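Local coordinates for protein L-glyceraldehyde 3-phosphate reductase (Clostridium beijerinckii, PDB 6HG6) that binds NADPH and, as a barrel-shaped aldo-keto reductase linked to furfural detoxification, probably uses it to reduce aldehydes, at residues Lys46-Thr51 and Ser303-Asn308; Thr51-Gly56 and Arg89-Ile94; Thr58-Ala63 and Glu75-Ile80. All blocks are in the same frame, centred on the assembly; numbering follows the deposited sequence. Where two conformers were deposited one is given.

How the interactions relate
All three contacts belong to one parallel eight-stranded α/β barrel. Helix 42-54 serves two of them: interaction 1 sets it beside helix 302-308, and interaction 2, sharing T51 and with its centre about 12 Å away, joins its C-terminal end to the 3-10 turn and loop that lead into strand 93-98. Interaction 3 packs strand 59-61 against helix 72-85, its centre about 10 Å from that of interaction 2 and about 14 Å from that of interaction 1. Strands 59-61 and 93-98 are barrel neighbours. Interaction 3 lies within the chain span of interaction 2, which in turn lies within that of interaction 1. Interactions 1 and 3 both hold NADPH, at its adenine end and its nicotinamide ribose respectively.

Interaction 1 (Lys46-Thr51 and Ser303-Asn308); sequences KELCFT and SQIIEN. With NDP (NADPH dihydro-nicotinamide-adenine-dinucleotide phosphate), chain B.
The helical turns that carry L48, T51, I305 and I306 run almost side by side: the axes of 46-51 and 303-308 approach to 9.7 Å, and their N-to-C directions differ by 18°. The backbones come nearest where the CA atoms of T51 and I305 are 7.1 Å apart. Both residues direct CB at the opposite helix, and T51 CG2 meets I305 CG2 at 4.0 Å. The T51 and I306 side chains cross at about a right angle, with T51 CG2 3.8 Å from I306 CG1. T51 can offer its methyl because chi1 of -58° sends OG1 back along its own helix, where it hydrogen-bonds E47 O at 2.6 Å. T51 OG1 is tilted 31° from that carbonyl plane, and T51 N donates to the same oxygen from the other face. One turn earlier on 46-51, L48 receives I305 CD1, which lies 3.3 Å from L48 O and touches L48 CD2 at 4.0 Å. P302 and A299 add to this apolar seam. Helix 302-308 also grips NADPH: N308 ND2 donates to N7A of the adenine, the N6A amine donates to E307 OE2 in a nearly straight bond, and Q304 NE2 holds the 2'-phosphate oxygen O1X at 2.8 Å. S300 N and T277 OG1 are hydrogen-bonded to Q304 OE1 and E307 OE2, second-shell bonds that help to position both groups. Helix 42-54 follows the first barrel strand and helix 302-308 the eighth, so the packing closes the outer helical layer of the TIM barrel next to the cofactor site of an aldo-keto reductase.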
loop_
_atom_site.group_PDB
_atom_site.type_symbol
_atom_site.label_atom_id
_atom_site.label_comp_id
_atom_site.label_asym_id
_atom_site.label_seq_id
_atom_site.Cartn_x
_atom_site.Cartn_y
_atom_site.Cartn_z
ATOM N N LYS A 46 1.006 -17.932 5.355
ATOM C CA LYS A 46 1.615 -17.774 6.703
ATOM C C LYS A 46 3.079 -17.426 6.559
ATOM O O LYS A 46 3.504 -16.467 7.202
ATOM C CB LYS A 46 1.521 -19.033 7.562
ATOM C CG LYS A 46 0.210 -19.208 8.300
ATOM C CD LYS A 46 0.013 -20.598 8.829
ATOM C CE LYS A 46 1.177 -21.150 9.603
ATOM N NZ LYS A 46 1.055 -22.616 9.803
ATOM N N GLU A 47 3.821 -18.181 5.750
ATOM C CA GLU A 47 5.277 -17.968 5.589
ATOM C C GLU A 47 5.526 -16.586 5.021
ATOM O O GLU A 47 6.526 -15.953 5.422
ATOM C CB GLU A 47 5.924 -19.072 4.748
ATOM C CG GLU A 47 5.974 -20.359 5.510
ATOM C CD GLU A 47 6.726 -20.281 6.837
ATOM O OE1 GLU A 47 7.818 -19.665 6.853
ATOM O OE2 GLU A 47 6.206 -20.826 7.864
ATOM N N LEU A 48 4.664 -16.094 4.140
ATOM C CA LEU A 48 4.881 -14.747 3.561
ATOM C C LEU A 48 4.725 -13.701 4.674
ATOM O O LEU A 48 5.577 -12.800 4.774
ATOM C CB LEU A 48 3.897 -14.454 2.422
ATOM C CG LEU A 48 4.165 -15.174 1.114
ATOM C CD1 LEU A 48 3.045 -14.879 0.111
ATOM C CD2 LEU A 48 5.497 -14.748 0.559
ATOM N N CYS A 49 3.701 -13.837 5.495
ATOM C CA CYS A 49 3.441 -12.887 6.605
ATOM C C CYS A 49 4.579 -12.945 7.623
ATOM O O CYS A 49 5.029 -11.892 8.029
ATOM C CB CYS A 49 2.108 -13.166 7.267
ATOM S SG CYS A 49 0.731 -12.710 6.180
ATOM N N PHE A 50 4.977 -14.138 8.027
ATOM C CA PHE A 50 6.049 -14.362 9.001
ATOM C C PHE A 50 7.337 -13.758 8.441
ATOM O O PHE A 50 8.080 -13.099 9.196
ATOM C CB PHE A 50 6.238 -15.850 9.289
ATOM C CG PHE A 50 5.037 -16.534 9.899
ATOM C CD1 PHE A 50 4.065 -15.828 10.588
ATOM C CD2 PHE A 50 4.996 -17.923 9.922
ATOM C CE1 PHE A 50 2.969 -16.478 11.146
ATOM C CE2 PHE A 50 3.931 -18.576 10.519
ATOM C CZ PHE A 50 2.942 -17.855 11.150
ATOM N N THR A 51 7.644 -14.011 7.165
ATOM C CA THR A 51 8.863 -13.454 6.537
ATOM C C THR A 51 8.795 -11.926 6.582
ATOM O O THR A 51 9.780 -11.313 6.975
ATOM C CB THR A 51 9.052 -13.961 5.105
ATOM O OG1 THR A 51 9.099 -15.384 5.195
ATOM C CG2 THR A 51 10.308 -13.409 4.487
ATOM N N SER A 303 11.362 -15.340 -0.728
ATOM C CA SER A 303 12.626 -14.803 -1.292
ATOM C C SER A 303 12.377 -13.399 -1.856
ATOM O O SER A 303 13.316 -12.593 -1.836
ATOM C CB SER A 303 13.225 -15.726 -2.335
ATOM O OG SER A 303 12.300 -15.952 -3.387
ATOM N N GLN A 304 11.176 -13.099 -2.363
ATOM C CA GLN A 304 10.893 -11.764 -2.939
ATOM C C GLN A 304 10.877 -10.722 -1.833
ATOM O O GLN A 304 11.370 -9.618 -2.065
ATOM C CB GLN A 304 9.604 -11.734 -3.739
ATOM C CG GLN A 304 9.732 -12.601 -4.983
ATOM C CD GLN A 304 8.399 -12.845 -5.637
ATOM O OE1 GLN A 304 7.361 -12.755 -4.989
ATOM N NE2 GLN A 304 8.444 -13.235 -6.905
ATOM N N ILE A 305 10.339 -11.056 -0.662
ATOM C CA ILE A 305 10.361 -10.113 0.476
ATOM C C ILE A 305 11.829 -9.847 0.847
ATOM O O ILE A 305 12.215 -8.689 0.994
ATOM C CB ILE A 305 9.540 -10.695 1.632
ATOM C CG1 ILE A 305 8.088 -10.865 1.178
ATOM C CG2 ILE A 305 9.639 -9.802 2.860
ATOM C CD1 ILE A 305 7.159 -11.454 2.209
ATOM N N ILE A 306 12.579 -10.903 1.064
ATOM C CA ILE A 306 13.987 -10.820 1.530
ATOM C C ILE A 306 14.811 -9.984 0.535
ATOM O O ILE A 306 15.553 -9.123 0.989
ATOM C CB ILE A 306 14.503 -12.249 1.770
ATOM C CG1 ILE A 306 13.753 -12.854 2.959
ATOM C CG2 ILE A 306 16.003 -12.255 1.987
ATOM C CD1 ILE A 306 13.880 -14.348 3.116
ATOM N N GLU A 307 14.666 -10.170 -0.779
ATOM C CA GLU A 307 15.389 -9.314 -1.769
ATOM C C GLU A 307 14.902 -7.862 -1.637
ATOM O O GLU A 307 15.690 -6.931 -1.726
ATOM C CB GLU A 307 15.138 -9.794 -3.204
ATOM C CG GLU A 307 15.524 -8.763 -4.275
ATOM C CD GLU A 307 15.615 -9.256 -5.722
ATOM O OE1 GLU A 307 16.395 -10.246 -5.984
ATOM O OE2 GLU A 307 14.898 -8.643 -6.603
ATOM N N ASN A 308 13.624 -7.649 -1.495
ATOM C CA ASN A 308 13.078 -6.282 -1.619
ATOM C C ASN A 308 13.432 -5.429 -0.402
ATOM O O ASN A 308 13.501 -4.224 -0.585
ATOM C CB ASN A 308 11.562 -6.273 -1.789
ATOM C CG ASN A 308 11.085 -6.789 -3.124
ATOM O OD1 ASN A 308 11.898 -7.057 -4.025
ATOM N ND2 ASN A 308 9.762 -6.950 -3.222
HETATM P PA NDP B . 4.194 -4.796 -6.850
HETATM O O1A NDP B . 4.161 -3.780 -7.943
HETATM O O2A NDP B . 5.193 -4.805 -5.737
HETATM O O5B NDP B . 4.099 -6.272 -7.481
HETATM C C5B NDP B . 4.134 -7.427 -6.601
HETATM C C4B NDP B . 4.436 -8.662 -7.408
HETATM O O4B NDP B . 5.681 -8.441 -8.121
HETATM C C3B NDP B . 4.647 -9.966 -6.627
HETATM O O3B NDP B . 3.442 -10.689 -6.388
HETATM C C2B NDP B . 5.575 -10.725 -7.566
HETATM O O2B NDP B . 4.767 -11.265 -8.608
HETATM C C1B NDP B . 6.461 -9.612 -8.114
HETATM N N9A NDP B . 7.662 -9.319 -7.340
HETATM C C8A NDP B . 7.733 -8.790 -6.075
HETATM N N7A NDP B . 8.960 -8.584 -5.664
HETATM C C5A NDP B . 9.751 -9.001 -6.725
HETATM C C6A NDP B . 11.147 -9.036 -6.910
HETATM N N6A NDP B . 12.022 -8.628 -5.995
HETATM N N1A NDP B . 11.613 -9.504 -8.098
HETATM C C2A NDP B . 10.724 -9.911 -9.015
HETATM N N3A NDP B . 9.394 -9.917 -8.953
HETATM C C4A NDP B . 8.962 -9.444 -7.770
HETATM O O3 NDP B . 2.789 -4.689 -6.055
HETATM P PN NDP B . 1.268 -5.076 -6.372
HETATM O O1N NDP B . 1.105 -6.522 -6.041
HETATM O O2N NDP B . 0.838 -4.564 -7.709
HETATM O O5D NDP B . 0.521 -4.196 -5.245
HETATM C C5D NDP B . 1.062 -4.228 -3.898
HETATM C C4D NDP B . -0.038 -3.903 -2.916
HETATM O O4D NDP B . -0.541 -2.582 -3.188
HETATM C C3D NDP B . -1.294 -4.769 -2.983
HETATM O O3D NDP B . -1.073 -6.020 -2.347
HETATM C C2D NDP B . -2.286 -3.856 -2.253
HETATM O O2D NDP B . -2.103 -3.951 -0.865
HETATM C C1D NDP B . -1.890 -2.472 -2.759
HETATM N N1N NDP B . -2.728 -2.025 -3.899
HETATM C C2N NDP B . -3.621 -0.995 -3.725
HETATM C C3N NDP B . -4.606 -0.713 -4.631
HETATM C C7N NDP B . -5.548 0.430 -4.359
HETATM O O7N NDP B . -5.512 1.041 -3.274
HETATM N N7N NDP B . -6.426 0.726 -5.316
HETATM C C4N NDP B . -4.680 -1.576 -5.862
HETATM C C5N NDP B . -3.552 -2.514 -6.043
HETATM C C6N NDP B . -2.614 -2.642 -5.131
HETATM P P2B NDP B . 5.247 -12.661 -9.267
HETATM O O1X NDP B . 6.051 -13.525 -8.316
HETATM O O2X NDP B . 3.949 -13.335 -9.683
HETATM O O3X NDP B . 6.069 -12.183 -10.455
#

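Interaction 2 (Thr51-Gly56 and Arg89-Ile94); sequences TAFDNG and RDELLI
F53 reaches from the last turn of helix 42-54 to E91 and L92 on the way into strand 93-98. Its CB already points at 89-94, and with CG anti to the backbone N (chi1 -171°) the ring is carried out toward that segment, beginning from a CA that is 8.6 Å from L92 CA. The first ring atom to touch is CD1, with F53 CD1 3.6 Å from L92 CD2. F53 CE1 sits at the same 3.6 Å from L92 CD2, so one leucine methyl straddles the CD1-CE1 bond, approaching obliquely. The helix that launches this ring stops just beyond it in a Schellman motif: G56, at positive phi, is the C-prime residue, with G56 N bonded to F53 O at 3.0 Å and I57 N returning to A52 O. The chain then turns into strand 59-61, the usual helix-to-strand passage at the N-terminal end of the strands in a TIM barrel. At the tip, F53 CZ lies 4.0 Å from E91 CB and 3.6 Å from E91 OE1. The carboxylate oxygen comes to the ring edge, near its plane, while the carboxylate itself is turned 55° from the ring. E91 OE1 is fixed mainly from outside, by a hydrogen bond with Y10 OH and a salt bridge to R9 NH2. Y3 and A5 of the N-terminal region also pack on F53, and the Y88 ring meets it. Ahead of the strand, L92 N bonds R89 O at 3.0 Å, closing the short 3-10 turn, and the L92 side chain also rests on F60.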
loop_
_atom_site.group_PDB
_atom_site.type_symbol
_atom_site.label_atom_id
_atom_site.label_comp_id
_atom_site.label_asym_id
_atom_site.label_seq_id
_atom_site.Cartn_x
_atom_site.Cartn_y
_atom_site.Cartn_z
ATOM N N THR A 51 7.644 -14.011 7.165
ATOM C CA THR A 51 8.863 -13.454 6.537
ATOM C C THR A 51 8.795 -11.926 6.582
ATOM O O THR A 51 9.780 -11.313 6.975
ATOM C CB THR A 51 9.052 -13.961 5.105
ATOM O OG1 THR A 51 9.099 -15.384 5.195
ATOM C CG2 THR A 51 10.308 -13.409 4.487
ATOM N N ALA A 52 7.651 -11.335 6.261
ATOM C CA ALA A 52 7.474 -9.878 6.234
ATOM C C ALA A 52 7.785 -9.313 7.632
ATOM O O ALA A 52 8.653 -8.433 7.772
ATOM C CB ALA A 52 6.081 -9.534 5.818
ATOM N N PHE A 53 7.114 -9.840 8.647
ATOM C CA PHE A 53 7.255 -9.328 10.031
ATOM C C PHE A 53 8.673 -9.575 10.535
ATOM O O PHE A 53 9.222 -8.699 11.221
ATOM C CB PHE A 53 6.186 -9.934 10.937
ATOM C CG PHE A 53 6.103 -9.317 12.313
ATOM C CD1 PHE A 53 5.900 -7.960 12.442
ATOM C CD2 PHE A 53 6.156 -10.100 13.449
ATOM C CE1 PHE A 53 5.857 -7.356 13.704
ATOM C CE2 PHE A 53 6.099 -9.520 14.709
ATOM C CZ PHE A 53 5.944 -8.149 14.831
ATOM N N ASP A 54 9.277 -10.727 10.233
ATOM C CA ASP A 54 10.637 -11.045 10.713
ATOM C C ASP A 54 11.648 -10.038 10.161
ATOM O O ASP A 54 12.720 -9.952 10.740
ATOM C CB ASP A 54 11.054 -12.466 10.336
ATOM C CG ASP A 54 10.468 -13.551 11.218
ATOM O OD1 ASP A 54 9.817 -13.229 12.205
ATOM O OD2 ASP A 54 10.784 -14.734 10.936
ATOM N N ASN A 55 11.332 -9.393 9.026
ATOM C CA ASN A 55 12.212 -8.409 8.331
ATOM C C ASN A 55 11.769 -6.976 8.636
ATOM O O ASN A 55 12.233 -6.045 7.953
ATOM C CB ASN A 55 12.236 -8.709 6.837
ATOM C CG ASN A 55 13.072 -9.938 6.592
ATOM O OD1 ASN A 55 12.546 -11.050 6.479
ATOM N ND2 ASN A 55 14.367 -9.788 6.668
ATOM N N GLY A 56 10.897 -6.803 9.631
ATOM C CA GLY A 56 10.491 -5.478 10.137
ATOM C C GLY A 56 9.349 -4.857 9.409
ATOM O O GLY A 56 9.007 -3.719 9.748
ATOM N N ARG A 89 -0.361 -8.263 17.648
ATOM C CA ARG A 89 -1.302 -7.324 16.985
ATOM C C ARG A 89 -0.949 -5.865 17.295
ATOM O O ARG A 89 -1.134 -5.002 16.393
ATOM C CB ARG A 89 -2.758 -7.648 17.318
ATOM C CG ARG A 89 -3.759 -6.911 16.450
ATOM C CD ARG A 89 -4.196 -5.642 17.108
ATOM N NE ARG A 89 -5.077 -4.901 16.193
ATOM C CZ ARG A 89 -4.676 -4.098 15.207
ATOM N NH1 ARG A 89 -3.392 -3.939 14.936
ATOM N NH2 ARG A 89 -5.562 -3.463 14.462
ATOM N N ASP A 90 -0.438 -5.579 18.493
ATOM C CA ASP A 90 -0.155 -4.164 18.841
ATOM C C ASP A 90 1.156 -3.689 18.186
ATOM O O ASP A 90 1.506 -2.540 18.332
ATOM C CB ASP A 90 -0.214 -3.988 20.347
ATOM C CG ASP A 90 -1.621 -4.101 20.894
ATOM O OD1 ASP A 90 -2.577 -4.087 20.117
ATOM O OD2 ASP A 90 -1.730 -4.223 22.138
ATOM N N GLU A 91 1.892 -4.587 17.554
ATOM C CA GLU A 91 3.080 -4.247 16.764
ATOM C C GLU A 91 2.711 -4.147 15.291
ATOM O O GLU A 91 3.649 -3.908 14.498
ATOM C CB GLU A 91 4.143 -5.305 16.995
ATOM C CG GLU A 91 4.839 -5.152 18.319
ATOM C CD GLU A 91 5.770 -6.305 18.622
ATOM O OE1 GLU A 91 6.780 -6.440 17.927
ATOM O OE2 GLU A 91 5.425 -7.085 19.534
ATOM N N LEU A 92 1.454 -4.365 14.912
ATOM C CA LEU A 92 1.094 -4.375 13.476
ATOM C C LEU A 92 0.194 -3.207 13.146
ATOM O O LEU A 92 -0.608 -2.823 13.967
ATOM C CB LEU A 92 0.383 -5.676 13.115
ATOM C CG LEU A 92 1.189 -6.943 13.325
ATOM C CD1 LEU A 92 0.349 -8.162 13.007
ATOM C CD2 LEU A 92 2.462 -6.932 12.508
ATOM N N LEU A 93 0.316 -2.687 11.944
ATOM C CA LEU A 93 -0.690 -1.773 11.390
ATOM C C LEU A 93 -1.433 -2.554 10.323
ATOM O O LEU A 93 -0.805 -3.066 9.343
ATOM C CB LEU A 93 -0.127 -0.518 10.737
ATOM C CG LEU A 93 0.613 0.428 11.628
ATOM C CD1 LEU A 93 1.041 1.644 10.806
ATOM C CD2 LEU A 93 -0.199 0.796 12.851
ATOM N N ILE A 94 -2.723 -2.708 10.536
ATOM C CA ILE A 94 -3.598 -3.432 9.612
ATOM C C ILE A 94 -4.568 -2.434 9.011
ATOM O O ILE A 94 -5.208 -1.665 9.746
ATOM C CB ILE A 94 -4.311 -4.563 10.351
ATOM C CG1 ILE A 94 -3.305 -5.502 11.021
ATOM C CG2 ILE A 94 -5.238 -5.263 9.372
ATOM C CD1 ILE A 94 -3.921 -6.419 12.054
#

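Interaction 3 (Thr58-Ala63 and Glu75-Ile80); sequences THFDLA and ENFGRI. With NDP (NADPH dihydro-nicotinamide-adenine-dinucleotide phosphate), chain B; EDO (1,2-ethanediol), chain E.
The rings of F60 and F77 meet obliquely, their planes 33° apart and their centroids 5.4 Å from each other. The CZ and CE1 atoms of F77 reach the base of the F60 ring: F77 CZ is 3.8 Å from both F60 CB and F60 CG, while F77 CE1 lies 4.0 Å from F60 CD2. Across the F77 ring from CE1, F77 CD2 meets L62 CD1 at 4.1 Å, again obliquely. L62 CD2 bends further back, to 3.8 Å from F77 CB, so L62 meets F77 near its root and F60 meets it near its tip. F77 spans the distance because CG stands anti to its backbone N (chi1 -168°), projecting the ring from helix 72-85. I94 and L32 pack on F77 too, while A52 and F30 touch F60. This is the strand-to-helix interface of a β-α-β unit, formed by strand 59-61, helix 72-85 and strand 93-98, where the helix packs on the outside of the TIM barrel's strand wall. F60 and L62 turn their CB atoms outward to the helix; D61, between them in the chain, binds the cofactor. NADPH O2D, on the nicotinamide ribose, donates to D61 OD2 at 2.6 Å. K97 NZ forms a salt bridge with the same carboxylate oxygen, and S95 OG is hydrogen-bonded to D61 OD1. Also on helix 72-85, the N76 amide meets a 1,2-ethanediol probably taken from the crystallisation liquor: EDO O1 donates to N76 OD1 at 3.0 Å, and N76 ND2 donates to EDO O2 and is also hydrogen-bonded to F36 O. EDO O1 also lies in plane at the edge of the R79 guanidinium, which makes a cation-pi contact with Y42.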
loop_
_atom_site.group_PDB
_atom_site.type_symbol
_atom_site.label_atom_id
_atom_site.label_comp_id
_atom_site.label_asym_id
_atom_site.label_seq_id
_atom_site.Cartn_x
_atom_site.Cartn_y
_atom_site.Cartn_z
ATOM N N THR A 58 5.868 -4.057 9.367
ATOM C CA THR A 58 4.855 -4.028 10.434
ATOM C C THR A 58 3.487 -3.696 9.863
ATOM O O THR A 58 2.516 -3.610 10.672
ATOM C CB THR A 58 5.260 -2.998 11.485
ATOM O OG1 THR A 58 5.449 -1.727 10.849
ATOM C CG2 THR A 58 6.512 -3.421 12.189
ATOM N N HIS A 59 3.421 -3.364 8.588
ATOM C CA HIS A 59 2.163 -2.896 7.976
ATOM C C HIS A 59 1.699 -3.902 6.936
ATOM O O HIS A 59 2.464 -4.191 6.003
ATOM C CB HIS A 59 2.317 -1.488 7.451
ATOM C CG HIS A 59 1.122 -1.017 6.718
ATOM N ND1 HIS A 59 -0.178 -1.365 7.138
ATOM C CD2 HIS A 59 0.980 -0.195 5.656
ATOM C CE1 HIS A 59 -1.042 -0.793 6.303
ATOM N NE2 HIS A 59 -0.368 -0.045 5.418
ATOM N N PHE A 60 0.509 -4.445 7.173
ATOM C CA PHE A 60 -0.222 -5.365 6.286
ATOM C C PHE A 60 -1.424 -4.609 5.739
ATOM O O PHE A 60 -2.265 -4.127 6.524
ATOM C CB PHE A 60 -0.601 -6.657 7.016
ATOM C CG PHE A 60 0.613 -7.473 7.354
ATOM C CD1 PHE A 60 1.294 -7.232 8.529
ATOM C CD2 PHE A 60 1.124 -8.415 6.479
ATOM C CE1 PHE A 60 2.443 -7.942 8.836
ATOM C CE2 PHE A 60 2.279 -9.125 6.778
ATOM C CZ PHE A 60 2.928 -8.903 7.968
ATOM N N ASP A 61 -1.489 -4.524 4.416
ATOM C CA ASP A 61 -2.541 -3.746 3.718
ATOM C C ASP A 61 -3.530 -4.709 3.079
ATOM O O ASP A 61 -3.142 -5.583 2.292
ATOM C CB ASP A 61 -1.917 -2.820 2.669
ATOM C CG ASP A 61 -2.923 -1.946 1.962
ATOM O OD1 ASP A 61 -3.470 -0.999 2.611
ATOM O OD2 ASP A 61 -3.270 -2.322 0.804
ATOM N N LEU A 62 -4.787 -4.545 3.440
ATOM C CA LEU A 62 -5.909 -5.299 2.869
ATOM C C LEU A 62 -6.954 -4.335 2.348
ATOM O O LEU A 62 -6.818 -3.095 2.472
ATOM C CB LEU A 62 -6.482 -6.206 3.952
ATOM C CG LEU A 62 -5.529 -7.297 4.390
ATOM C CD1 LEU A 62 -4.784 -6.837 5.650
ATOM C CD2 LEU A 62 -6.287 -8.567 4.627
ATOM N N ALA A 63 -7.962 -4.915 1.731
ATOM C CA ALA A 63 -9.174 -4.240 1.271
ATOM C C ALA A 63 -10.257 -5.307 1.358
ATOM O O ALA A 63 -9.960 -6.532 1.297
ATOM C CB ALA A 63 -9.097 -3.714 -0.146
ATOM N N GLU A 75 -10.301 -12.986 5.321
ATOM C CA GLU A 75 -10.572 -14.224 6.087
ATOM C C GLU A 75 -9.273 -14.995 6.328
ATOM O O GLU A 75 -9.068 -15.515 7.431
ATOM C CB GLU A 75 -11.584 -15.115 5.367
ATOM C CG GLU A 75 -12.997 -14.610 5.487
ATOM C CD GLU A 75 -14.065 -15.591 5.008
ATOM O OE1 GLU A 75 -13.703 -16.665 4.484
ATOM O OE2 GLU A 75 -15.246 -15.275 5.154
ATOM N N ASN A 76 -8.448 -15.132 5.296
ATOM C CA ASN A 76 -7.153 -15.821 5.437
ATOM C C ASN A 76 -6.268 -15.083 6.462
ATOM O O ASN A 76 -5.662 -15.765 7.325
ATOM C CB ASN A 76 -6.506 -16.017 4.074
ATOM C CG ASN A 76 -7.143 -17.152 3.302
ATOM O OD1 ASN A 76 -7.547 -18.166 3.898
ATOM N ND2 ASN A 76 -7.088 -17.081 1.979
ATOM N N PHE A 77 -6.167 -13.772 6.364
ATOM C CA PHE A 77 -5.349 -12.974 7.302
ATOM C C PHE A 77 -5.945 -13.121 8.712
ATOM O O PHE A 77 -5.199 -13.246 9.695
ATOM C CB PHE A 77 -5.282 -11.517 6.871
ATOM C CG PHE A 77 -4.224 -10.770 7.638
ATOM C CD1 PHE A 77 -2.895 -11.126 7.499
ATOM C CD2 PHE A 77 -4.558 -9.733 8.475
ATOM C CE1 PHE A 77 -1.904 -10.437 8.168
ATOM C CE2 PHE A 77 -3.556 -9.045 9.153
ATOM C CZ PHE A 77 -2.244 -9.409 9.012
ATOM N N GLY A 78 -7.274 -13.204 8.795
ATOM C CA GLY A 78 -7.942 -13.420 10.088
ATOM C C GLY A 78 -7.474 -14.718 10.716
ATOM O O GLY A 78 -7.259 -14.775 11.926
ATOM N N ARG A 79 -7.342 -15.770 9.917
ATOM C CA ARG A 79 -6.875 -17.076 10.401
ATOM C C ARG A 79 -5.402 -16.977 10.808
ATOM O O ARG A 79 -5.014 -17.598 11.807
ATOM C CB ARG A 79 -7.086 -18.152 9.344
ATOM C CG ARG A 79 -6.763 -19.542 9.839
ATOM C CD ARG A 79 -7.033 -20.524 8.696
ATOM N NE ARG A 79 -6.576 -21.849 9.036
ATOM C CZ ARG A 79 -6.415 -22.832 8.142
ATOM N NH1 ARG A 79 -6.657 -22.615 6.852
ATOM N NH2 ARG A 79 -5.978 -24.012 8.550
ATOM N N ILE A 80 -4.588 -16.257 10.052
ATOM C CA ILE A 80 -3.154 -16.130 10.405
ATOM C C ILE A 80 -3.042 -15.372 11.749
ATOM O O ILE A 80 -2.207 -15.771 12.616
ATOM C CB ILE A 80 -2.433 -15.449 9.242
ATOM C CG1 ILE A 80 -2.418 -16.378 8.017
ATOM C CG2 ILE A 80 -1.013 -15.056 9.681
ATOM C CD1 ILE A 80 -2.074 -15.673 6.746
HETATM P PA NDP B . 4.194 -4.796 -6.850
HETATM O O1A NDP B . 4.161 -3.780 -7.943
HETATM O O2A NDP B . 5.193 -4.805 -5.737
HETATM O O5B NDP B . 4.099 -6.272 -7.481
HETATM C C5B NDP B . 4.134 -7.427 -6.601
HETATM C C4B NDP B . 4.436 -8.662 -7.408
HETATM O O4B NDP B . 5.681 -8.441 -8.121
HETATM C C3B NDP B . 4.647 -9.966 -6.627
HETATM O O3B NDP B . 3.442 -10.689 -6.388
HETATM C C2B NDP B . 5.575 -10.725 -7.566
HETATM O O2B NDP B . 4.767 -11.265 -8.608
HETATM C C1B NDP B . 6.461 -9.612 -8.114
HETATM N N9A NDP B . 7.662 -9.319 -7.340
HETATM C C8A NDP B . 7.733 -8.790 -6.075
HETATM N N7A NDP B . 8.960 -8.584 -5.664
HETATM C C5A NDP B . 9.751 -9.001 -6.725
HETATM C C6A NDP B . 11.147 -9.036 -6.910
HETATM N N6A NDP B . 12.022 -8.628 -5.995
HETATM N N1A NDP B . 11.613 -9.504 -8.098
HETATM C C2A NDP B . 10.724 -9.911 -9.015
HETATM N N3A NDP B . 9.394 -9.917 -8.953
HETATM C C4A NDP B . 8.962 -9.444 -7.770
HETATM O O3 NDP B . 2.789 -4.689 -6.055
HETATM P PN NDP B . 1.268 -5.076 -6.372
HETATM O O1N NDP B . 1.105 -6.522 -6.041
HETATM O O2N NDP B . 0.838 -4.564 -7.709
HETATM O O5D NDP B . 0.521 -4.196 -5.245
HETATM C C5D NDP B . 1.062 -4.228 -3.898
HETATM C C4D NDP B . -0.038 -3.903 -2.916
HETATM O O4D NDP B . -0.541 -2.582 -3.188
HETATM C C3D NDP B . -1.294 -4.769 -2.983
HETATM O O3D NDP B . -1.073 -6.020 -2.347
HETATM C C2D NDP B . -2.286 -3.856 -2.253
HETATM O O2D NDP B . -2.103 -3.951 -0.865
HETATM C C1D NDP B . -1.890 -2.472 -2.759
HETATM N N1N NDP B . -2.728 -2.025 -3.899
HETATM C C2N NDP B . -3.621 -0.995 -3.725
HETATM C C3N NDP B . -4.606 -0.713 -4.631
HETATM C C7N NDP B . -5.548 0.430 -4.359
HETATM O O7N NDP B . -5.512 1.041 -3.274
HETATM N N7N NDP B . -6.426 0.726 -5.316
HETATM C C4N NDP B . -4.680 -1.576 -5.862
HETATM C C5N NDP B . -3.552 -2.514 -6.043
HETATM C C6N NDP B . -2.614 -2.642 -5.131
HETATM P P2B NDP B . 5.247 -12.661 -9.267
HETATM O O1X NDP B . 6.051 -13.525 -8.316
HETATM O O2X NDP B . 3.949 -13.335 -9.683
HETATM O O3X NDP B . 6.069 -12.183 -10.455
HETATM C C1 EDO E . -6.549 -21.488 2.681
HETATM O O1 EDO E . -6.920 -21.111 3.997
HETATM C C2 EDO E . -7.572 -21.156 1.660
HETATM O O2 EDO E . -7.249 -20.048 0.833
#